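Local coordinates for amino acid ABC superfamily ATP binding cassette transporter, binding protein (Streptococcus pneumoniae, PDB 4H5G) that binds L-arginine between its two lobes and probably delivers it, as a membrane-anchored lipoprotein, to an amino acid ABC transporter, at residues 104-109 against 158-163; 151-156 against 168-173. One frame throughout, in Å; residues are numbered along the deposited sequence. Where two conformers were deposited one is given.

Interaction 1: 104-109 against 158-163; sequences SFLVHK and NELQAG. Unlike the reference sequence in segment 104-109: His108 (reference Arg).
Val107 and Leu160 mark the register of strand 104-108 against helix 158-162, their CA atoms 7.3 Å apart. The two axes run in nearly the same direction, at 29°, and approach to 8.9 Å, a separation bridged by side chains. Leu160 carries the largest share of the contact. Chi1 of 170° sets its CG anti to the backbone N, and from there the two methyls part to different partners: Leu160 CD2 lies 3.9 Å from Leu106 CD2, the two side chains crossing at about a right angle, and also rests on the Leu106 carbonyl oxygen. Leu160 CD1 lies 3.7 Å from CD2 of the His108 ring. That imidazole reaches the helix, and His108 NE2 donates to Leu160 O at 2.8 Å. The bond is short but bent, 136° at the hydrogen, and the donor stands above the carbonyl plane. From the opposite face of that plane Gly163 N reaches the same oxygen at 3.1 Å, so Leu160 O is gripped by two donors. Gly163, with positive phi, closes the helix in a Schellman motif. His108 differs here from the reference sequence. Strand 103-108 is flanked in the mixed sheet by strands 167-171 and 185-187, and Leu160 also packs on Val168 of the former and Leu185 of the latter, which seats the end of helix 153-162 across three strands.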
ATOM      1  N   SER A 104       5.521  -9.748  -4.492  1.00 19.68           N
ATOM      2  CA  SER A 104       5.253 -11.171  -4.653  1.00 22.64           C
ATOM      3  C   SER A 104       4.036 -11.446  -5.505  1.00 20.66           C
ATOM      4  O   SER A 104       3.245 -10.546  -5.795  1.00 20.71           O
ATOM      5  CB  SER A 104       5.009 -11.799  -3.279  1.00 24.93           C
ATOM      6  OG  SER A 104       6.077 -11.547  -2.400  1.00 31.00           O
ATOM      7  N   PHE A 105       3.866 -12.714  -5.870  1.00 20.67           N
ATOM      8  CA  PHE A 105       2.648 -13.143  -6.544  1.00 20.63           C
ATOM      9  C   PHE A 105       1.837 -13.996  -5.581  1.00 22.36           C
ATOM     10  O   PHE A 105       2.378 -14.887  -4.925  1.00 23.44           O
ATOM     11  CB  PHE A 105       2.982 -13.990  -7.778  1.00 19.82           C
ATOM     12  CG  PHE A 105       3.593 -13.214  -8.906  1.00 19.87           C
ATOM     13  CD1 PHE A 105       2.793 -12.552  -9.812  1.00 21.51           C
ATOM     14  CD2 PHE A 105       4.964 -13.167  -9.077  1.00 22.20           C
ATOM     15  CE1 PHE A 105       3.355 -11.846 -10.861  1.00 24.87           C
ATOM     16  CE2 PHE A 105       5.529 -12.452 -10.123  1.00 26.11           C
ATOM     17  CZ  PHE A 105       4.721 -11.797 -11.014  1.00 27.50           C
ATOM     18  N   LEU A 106       0.545 -13.713  -5.491  1.00 20.46           N
ATOM     19  CA  LEU A 106      -0.388 -14.569  -4.768  1.00 20.91           C
ATOM     20  C   LEU A 106      -0.976 -15.547  -5.780  1.00 20.93           C
ATOM     21  O   LEU A 106      -1.424 -15.138  -6.858  1.00 20.99           O
ATOM     22  CB  LEU A 106      -1.502 -13.712  -4.150  1.00 17.83           C
ATOM     23  CG  LEU A 106      -2.513 -14.446  -3.264  1.00 21.49           C
ATOM     24  CD1 LEU A 106      -1.873 -14.907  -1.949  1.00 22.53           C
ATOM     25  CD2 LEU A 106      -3.735 -13.539  -2.978  1.00 19.93           C
ATOM     26  N   VAL A 107      -0.953 -16.842  -5.444  1.00 20.50           N
ATOM     27  CA  VAL A 107      -1.468 -17.896  -6.317  1.00 20.45           C
ATOM     28  C   VAL A 107      -2.295 -18.900  -5.509  1.00 21.75           C
ATOM     29  O   VAL A 107      -2.376 -18.816  -4.286  1.00 25.20           O
ATOM     30  CB  VAL A 107      -0.318 -18.671  -7.025  1.00 22.78           C
ATOM     31  CG1 VAL A 107       0.468 -17.760  -7.978  1.00 22.77           C
ATOM     32  CG2 VAL A 107       0.624 -19.337  -5.983  1.00 23.52           C
ATOM     33  N   HIS A 108      -2.903 -19.851  -6.203  1.00 22.35           N
ATOM     34  CA  HIS A 108      -3.547 -20.975  -5.530  1.00 22.41           C
ATOM     35  C   HIS A 108      -2.473 -21.861  -4.917  1.00 25.17           C
ATOM     36  O   HIS A 108      -1.411 -22.064  -5.518  1.00 27.52           O
ATOM     37  CB  HIS A 108      -4.389 -21.784  -6.516  1.00 20.77           C
ATOM     38  CG  HIS A 108      -5.650 -21.099  -6.933  1.00 29.16           C
ATOM     39  ND1 HIS A 108      -6.814 -21.168  -6.197  1.00 28.88           N
ATOM     40  CD2 HIS A 108      -5.929 -20.322  -8.007  1.00 29.09           C
ATOM     41  CE1 HIS A 108      -7.757 -20.469  -6.806  1.00 25.90           C
ATOM     42  NE2 HIS A 108      -7.245 -19.941  -7.905  1.00 30.23           N
ATOM     43  N   LYS A 109      -2.746 -22.394  -3.730  1.00 30.68           N
ATOM     44  CA  LYS A 109      -1.816 -23.310  -3.064  1.00 34.40           C
ATOM     45  C   LYS A 109      -1.436 -24.476  -3.973  1.00 31.35           C
ATOM     46  O   LYS A 109      -0.283 -24.906  -3.990  1.00 30.21           O
ATOM     47  CB  LYS A 109      -2.443 -23.822  -1.763  1.00 36.61           C
ATOM     48  CG  LYS A 109      -1.472 -24.487  -0.793  1.00 46.13           C
ATOM     49  CD  LYS A 109      -2.114 -24.654   0.589  1.00 59.05           C
ATOM     50  CE  LYS A 109      -2.339 -23.303   1.263  1.00 67.77           C
ATOM     51  NZ  LYS A 109      -3.227 -23.412   2.457  1.00 73.42           N
ATOM     52  N   ASN A 158     -10.516 -11.679  -5.842  1.00 21.73           N
ATOM     53  CA  ASN A 158     -11.744 -12.401  -6.185  1.00 23.36           C
ATOM     54  C   ASN A 158     -11.627 -13.100  -7.532  1.00 21.16           C
ATOM     55  O   ASN A 158     -12.123 -14.208  -7.707  1.00 21.80           O
ATOM     56  CB  ASN A 158     -12.966 -11.476  -6.183  1.00 28.33           C
ATOM     57  CG  ASN A 158     -13.449 -11.139  -4.781  1.00 38.35           C
ATOM     58  OD1 ASN A 158     -13.196 -11.872  -3.822  1.00 37.47           O
ATOM     59  ND2 ASN A 158     -14.158 -10.019  -4.662  1.00 41.65           N
ATOM     60  N   GLU A 159     -10.961 -12.457  -8.486  1.00 19.08           N
ATOM     61  CA  GLU A 159     -10.791 -13.073  -9.800  1.00 20.02           C
ATOM     62  C   GLU A 159      -9.828 -14.260  -9.751  1.00 21.25           C
ATOM     63  O   GLU A 159     -10.026 -15.254 -10.453  1.00 21.48           O
ATOM     64  CB  GLU A 159     -10.383 -12.025 -10.857  1.00 22.03           C
ATOM     65  CG  GLU A 159     -11.492 -11.000 -11.094  1.00 25.33           C
ATOM     66  CD  GLU A 159     -11.270 -10.150 -12.345  1.00 39.51           C
ATOM     67  OE1 GLU A 159     -10.399 -10.501 -13.169  1.00 34.25           O
ATOM     68  OE2 GLU A 159     -11.971  -9.126 -12.498  1.00 33.64           O
ATOM     69  N   LEU A 160      -8.813 -14.162  -8.898  1.00 19.76           N
ATOM     70  CA  LEU A 160      -7.921 -15.303  -8.638  1.00 18.09           C
ATOM     71  C   LEU A 160      -8.715 -16.472  -8.050  1.00 18.56           C
ATOM     72  O   LEU A 160      -8.614 -17.607  -8.514  1.00 20.86           O
ATOM     73  CB  LEU A 160      -6.799 -14.885  -7.683  1.00 19.39           C
ATOM     74  CG  LEU A 160      -5.942 -16.036  -7.144  1.00 22.10           C
ATOM     75  CD1 LEU A 160      -5.140 -16.688  -8.269  1.00 28.88           C
ATOM     76  CD2 LEU A 160      -5.010 -15.579  -6.018  1.00 23.81           C
ATOM     77  N   GLN A 161      -9.523 -16.194  -7.035  1.00 19.25           N
ATOM     78  CA  GLN A 161     -10.358 -17.249  -6.439  1.00 21.12           C
ATOM     79  C   GLN A 161     -11.359 -17.881  -7.405  1.00 25.46           C
ATOM     80  O   GLN A 161     -11.703 -19.060  -7.282  1.00 24.21           O
ATOM     81  CB  GLN A 161     -11.060 -16.718  -5.188  1.00 22.61           C
ATOM     82  CG  GLN A 161     -10.083 -16.283  -4.128  1.00 27.66           C
ATOM     83  CD  GLN A 161     -10.757 -15.847  -2.860  1.00 40.93           C
ATOM     84  OE1 GLN A 161     -11.431 -14.812  -2.814  1.00 39.10           O
ATOM     85  NE2 GLN A 161     -10.589 -16.642  -1.812  1.00 41.31           N
ATOM     86  N   ALA A 162     -11.823 -17.095  -8.370  1.00 23.03           N
ATOM     87  CA  ALA A 162     -12.786 -17.583  -9.361  1.00 23.66           C
ATOM     88  C   ALA A 162     -12.110 -18.337 -10.511  1.00 24.79           C
ATOM     89  O   ALA A 162     -12.774 -18.971 -11.326  1.00 26.71           O
ATOM     90  CB  ALA A 162     -13.633 -16.427  -9.880  1.00 24.34           C
ATOM     91  N   GLY A 163     -10.784 -18.255 -10.571  1.00 23.88           N
ATOM     92  CA  GLY A 163     -10.025 -18.971 -11.589  1.00 26.56           C
ATOM     93  C   GLY A 163      -9.885 -18.222 -12.905  1.00 28.84           C
ATOM     94  O   GLY A 163      -9.391 -18.782 -13.893  1.00 25.21           O
TER

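Interaction 2: 151-156 against 168-173. With ARG (arginine), chain L; SO4 (sulfate ion), chain C.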
ATOM      1  N   THR A 151      -8.803  -2.002 -10.767  1.00 21.90           N
ATOM      2  CA  THR A 151      -8.737  -0.840  -9.878  1.00 20.24           C
ATOM      3  C   THR A 151      -8.551  -1.222  -8.406  1.00 25.63           C
ATOM      4  O   THR A 151      -7.735  -0.632  -7.710  1.00 20.19           O
ATOM      5  CB  THR A 151     -10.014   0.008 -10.020  1.00 26.27           C
ATOM      6  OG1 THR A 151     -10.148   0.440 -11.381  1.00 23.66           O
ATOM      7  CG2 THR A 151      -9.949   1.220  -9.127  1.00 27.09           C
ATOM      8  N   ASN A 152      -9.314  -2.209  -7.943  1.00 21.57           N
ATOM      9  CA  ASN A 152      -9.382  -2.611  -6.526  0.50 21.18           C
ATOM     10  C   ASN A 152      -8.655  -3.938  -6.303  1.00 21.41           C
ATOM     11  O   ASN A 152      -8.900  -4.896  -7.039  1.00 20.52           O
ATOM     12  CB  ASN A 152     -10.861  -2.772  -6.127  0.50 22.51           C
ATOM     13  CG  ASN A 152     -11.072  -2.984  -4.625  0.50 30.91           C
ATOM     14  OD1 ASN A 152     -10.918  -4.095  -4.094  0.50 25.18           O
ATOM     15  ND2 ASN A 152     -11.471  -1.923  -3.946  0.50 34.84           N
ATOM     16  N   MET A 153      -7.786  -4.014  -5.296  1.00 19.75           N
ATOM     17  CA  MET A 153      -7.041  -5.254  -5.033  1.00 21.26           C
ATOM     18  C   MET A 153      -7.945  -6.413  -4.627  1.00 23.92           C
ATOM     19  O   MET A 153      -7.672  -7.563  -4.973  1.00 22.52           O
ATOM     20  CB  MET A 153      -5.937  -5.044  -3.983  1.00 19.40           C
ATOM     21  CG  MET A 153      -5.132  -6.324  -3.685  1.00 22.88           C
ATOM     22  SD  MET A 153      -4.398  -7.059  -5.171  1.00 24.40           S
ATOM     23  CE  MET A 153      -3.155  -5.834  -5.544  1.00 18.65           C
ATOM     24  N   GLY A 154      -9.018  -6.118  -3.896  1.00 20.39           N
ATOM     25  CA  GLY A 154      -9.974  -7.155  -3.508  1.00 26.01           C
ATOM     26  C   GLY A 154     -10.593  -7.829  -4.716  1.00 26.94           C
ATOM     27  O   GLY A 154     -10.835  -9.043  -4.712  1.00 26.59           O
ATOM     28  N   GLU A 155     -10.849  -7.045  -5.763  1.00 20.94           N
ATOM     29  CA  GLU A 155     -11.413  -7.601  -6.996  1.00 25.41           C
ATOM     30  C   GLU A 155     -10.397  -8.492  -7.708  1.00 23.96           C
ATOM     31  O   GLU A 155     -10.761  -9.540  -8.256  1.00 20.07           O
ATOM     32  CB  GLU A 155     -11.930  -6.489  -7.924  1.00 23.39           C
ATOM     33  CG  GLU A 155     -12.367  -6.965  -9.315  1.00 28.76           C
ATOM     34  CD  GLU A 155     -13.553  -7.929  -9.298  1.00 42.06           C
ATOM     35  OE1 GLU A 155     -14.301  -7.960  -8.299  1.00 43.11           O
ATOM     36  OE2 GLU A 155     -13.742  -8.658 -10.300  1.00 42.44           O
ATOM     37  N   ALA A 156      -9.128  -8.097  -7.683  1.00 19.25           N
ATOM     38  CA  ALA A 156      -8.078  -8.940  -8.270  1.00 20.91           C
ATOM     39  C   ALA A 156      -8.059 -10.293  -7.587  1.00 24.51           C
ATOM     40  O   ALA A 156      -7.991 -11.339  -8.243  1.00 19.90           O
ATOM     41  CB  ALA A 156      -6.713  -8.264  -8.171  1.00 19.94           C
ATOM     42  N   VAL A 168      -1.666 -12.988  -8.819  1.00 18.28           N
ATOM     43  CA  VAL A 168      -1.850 -11.553  -8.613  1.00 17.79           C
ATOM     44  C   VAL A 168      -0.574 -10.959  -8.036  1.00 18.78           C
ATOM     45  O   VAL A 168      -0.095 -11.406  -6.995  1.00 21.08           O
ATOM     46  CB  VAL A 168      -3.002 -11.266  -7.637  1.00 17.94           C
ATOM     47  CG1 VAL A 168      -3.234  -9.747  -7.543  1.00 19.02           C
ATOM     48  CG2 VAL A 168      -4.286 -11.958  -8.082  1.00 21.54           C
ATOM     49  N   HIS A 169      -0.022  -9.947  -8.709  1.00 16.90           N
ATOM     50  CA  HIS A 169       1.206  -9.291  -8.245  1.00 20.73           C
ATOM     51  C   HIS A 169       0.853  -8.220  -7.215  1.00 20.74           C
ATOM     52  O   HIS A 169      -0.044  -7.409  -7.448  1.00 20.11           O
ATOM     53  CB  HIS A 169       1.926  -8.633  -9.431  1.00 20.72           C
ATOM     54  CG  HIS A 169       3.414  -8.563  -9.289  1.00 21.62           C
ATOM     55  ND1 HIS A 169       4.161  -7.527  -9.807  1.00 20.77           N
ATOM     56  CD2 HIS A 169       4.298  -9.413  -8.713  1.00 19.67           C
ATOM     57  CE1 HIS A 169       5.442  -7.737  -9.548  1.00 21.42           C
ATOM     58  NE2 HIS A 169       5.554  -8.880  -8.892  1.00 19.19           N
ATOM     59  N   MET A 170       1.561  -8.203  -6.082  1.00 16.73           N
ATOM     60  CA  MET A 170       1.242  -7.259  -4.999  1.00 17.00           C
ATOM     61  C   MET A 170       2.390  -7.156  -4.006  1.00 21.86           C
ATOM     62  O   MET A 170       3.296  -7.975  -4.019  1.00 19.83           O
ATOM     63  CB  MET A 170      -0.033  -7.704  -4.268  1.00 20.52           C
ATOM     64  CG  MET A 170       0.148  -9.034  -3.523  1.00 19.38           C
ATOM     65  SD  MET A 170      -1.365  -9.604  -2.713  1.00 20.16           S
ATOM     66  CE  MET A 170      -2.415  -9.946  -4.115  1.00 19.85           C
ATOM     67  N   ASP A 171       2.352  -6.157  -3.131  1.00 18.77           N
ATOM     68  CA  ASP A 171       3.374  -6.067  -2.088  1.00 17.93           C
ATOM     69  C   ASP A 171       3.357  -7.323  -1.223  1.00 21.31           C
ATOM     70  O   ASP A 171       2.294  -7.822  -0.881  1.00 18.18           O
ATOM     71  CB  ASP A 171       3.169  -4.810  -1.235  1.00 16.99           C
ATOM     72  CG  ASP A 171       3.595  -3.552  -1.968  1.00 20.19           C
ATOM     73  OD1 ASP A 171       4.808  -3.268  -1.974  1.00 23.34           O
ATOM     74  OD2 ASP A 171       2.731  -2.876  -2.571  1.00 19.70           O
ATOM     75  N   GLU A 172       4.535  -7.845  -0.888  1.00 18.33           N
ATOM     76  CA  GLU A 172       4.616  -9.115  -0.143  1.00 18.66           C
ATOM     77  C   GLU A 172       3.773  -9.217   1.157  1.00 21.86           C
ATOM     78  O   GLU A 172       3.117 -10.242   1.380  1.00 21.59           O
ATOM     79  CB  GLU A 172       6.080  -9.520   0.125  1.00 23.09           C
ATOM     80  CG  GLU A 172       6.191 -10.731   1.050  1.00 26.30           C
ATOM     81  CD  GLU A 172       7.553 -11.389   1.013  1.00 49.37           C
ATOM     82  OE1 GLU A 172       8.445 -10.959   1.773  1.00 52.10           O
ATOM     83  OE2 GLU A 172       7.732 -12.344   0.229  1.00 58.10           O
ATOM     84  N   PRO A 173       3.779  -8.169   2.013  1.00 18.76           N
ATOM     85  CA  PRO A 173       2.982  -8.292   3.245  1.00 20.59           C
ATOM     86  C   PRO A 173       1.494  -8.523   2.980  1.00 20.53           C
ATOM     87  O   PRO A 173       0.802  -9.195   3.760  1.00 18.38           O
ATOM     88  CB  PRO A 173       3.204  -6.944   3.935  1.00 21.12           C
ATOM     89  CG  PRO A 173       4.552  -6.499   3.450  1.00 23.54           C
ATOM     90  CD  PRO A 173       4.594  -6.936   2.008  1.00 19.42           C
TER
HETATM   91  N   ARG L 310       3.385  -0.233  -3.429  1.00 15.67           N
HETATM   92  CA  ARG L 310       2.637  -0.167  -4.694  1.00 19.70           C
HETATM   93  C   ARG L 310       2.696   1.220  -5.293  1.00 24.60           C
HETATM   94  O   ARG L 310       3.011   2.214  -4.618  1.00 19.19           O
HETATM   95  CB  ARG L 310       1.173  -0.586  -4.493  1.00 18.41           C
HETATM   96  CG  ARG L 310       0.452   0.132  -3.355  1.00 16.94           C
HETATM   97  CD  ARG L 310      -1.053  -0.176  -3.362  1.00 18.91           C
HETATM   98  NE  ARG L 310      -1.723   0.368  -2.173  1.00 17.27           N
HETATM   99  CZ  ARG L 310      -3.013   0.215  -1.887  1.00 21.47           C
HETATM  100  NH1 ARG L 310      -3.520   0.742  -0.774  1.00 17.58           N
HETATM  101  NH2 ARG L 310      -3.793  -0.469  -2.717  1.00 17.60           N
HETATM  102  OXT ARG L 310       2.433   1.380  -6.488  1.00 17.55           O
HETATM  103  S   SO4 C 301     -12.086  -2.031 -13.125  1.00 67.79           S
HETATM  104  O1  SO4 C 301     -11.076  -2.665 -12.290  1.00 40.15           O
HETATM  105  O2  SO4 C 301     -11.732  -2.203 -14.535  1.00 73.29           O
HETATM  106  O3  SO4 C 301     -13.376  -2.665 -12.854  1.00 72.56           O
HETATM  107  O4  SO4 C 301     -12.160  -0.599 -12.821  1.00 66.15           O
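The arginine-binding pocket borders this contact, in which Met153, in the first turn of helix 153-162, packs on Val168 and Met170 of the strand that ends at the ligand-binding Asp171. Met153 SD touches both neighbours, lying 3.7 Å from Met170 CE and 3.8 Å from Val168 CG1. Bends at chi2 (56°) and chi3 (70°) fold the Met153 chain, and its terminal CE comes 3.9 Å from Met170 CB. One turn further along, Ala156 CB meets Val168 CG1, the same methyl that touches the Met153 sulfur, while Val168 CG2 lies against Ala156 O. No hydrogen bond joins the segments; all five touching residues are buried, and Tyr178 of helix 172-181 packs on both methionines. The arrangement belongs to one alpha/beta lobe of a type II periplasmic binding protein: strand 167-171 runs in the middle of the five-stranded sheet and helix 153-162 packs against it. Two helix starts lie here. At the first, Asn152 holds the N-cap position; the weak bonds its OD1 accepts from Gly154 N and Glu155 N belong to one of two modelled conformers and are doubtful. Asp21, a ligand partner through its OD1, accepts from Met153 N through its OD2. Asp171 occupies the second N-cap position without a side-chain capping bond; instead Asp171 OD2 accepts from the amino N of the bound arginine at 2.9 Å. Tyr22 OH is a further partner of that oxygen, and Asn101 ND2 binds Asp171 OD1, so both carboxylate oxygens are held. Away from the pocket, a sulfate, probably from the crystallisation liquor, takes a nearly straight bond (173°) from Thr151 N to its O1 at 2.8 Å, and Thr151 OG1 lies 2.7 Å from sulfate O4.

How the interactions relate
Both interactions pack helix 153-162 against the same sheet, interaction 2 with its first turn and interaction 1 with its last. Their strands, 103-108 and 167-171, are antiparallel neighbours, and the ladder links the two contacts directly: Leu106 N lies 2.8 Å from Val168 O and Ser104 N 2.9 Å from Met170 O, both probable hydrogen bonds. The two centres are 10 Å apart, but that of interaction 2 lies about 9 Å, and that of interaction 1 about 18 Å, from the centre of the chain. Chemistry follows place: every residue that touches in 151-156 against 168-173 is buried and the side-chain contacts are apolar, whereas 104-109 against 158-163 adds a side-chain-to-backbone bond at its partly exposed end.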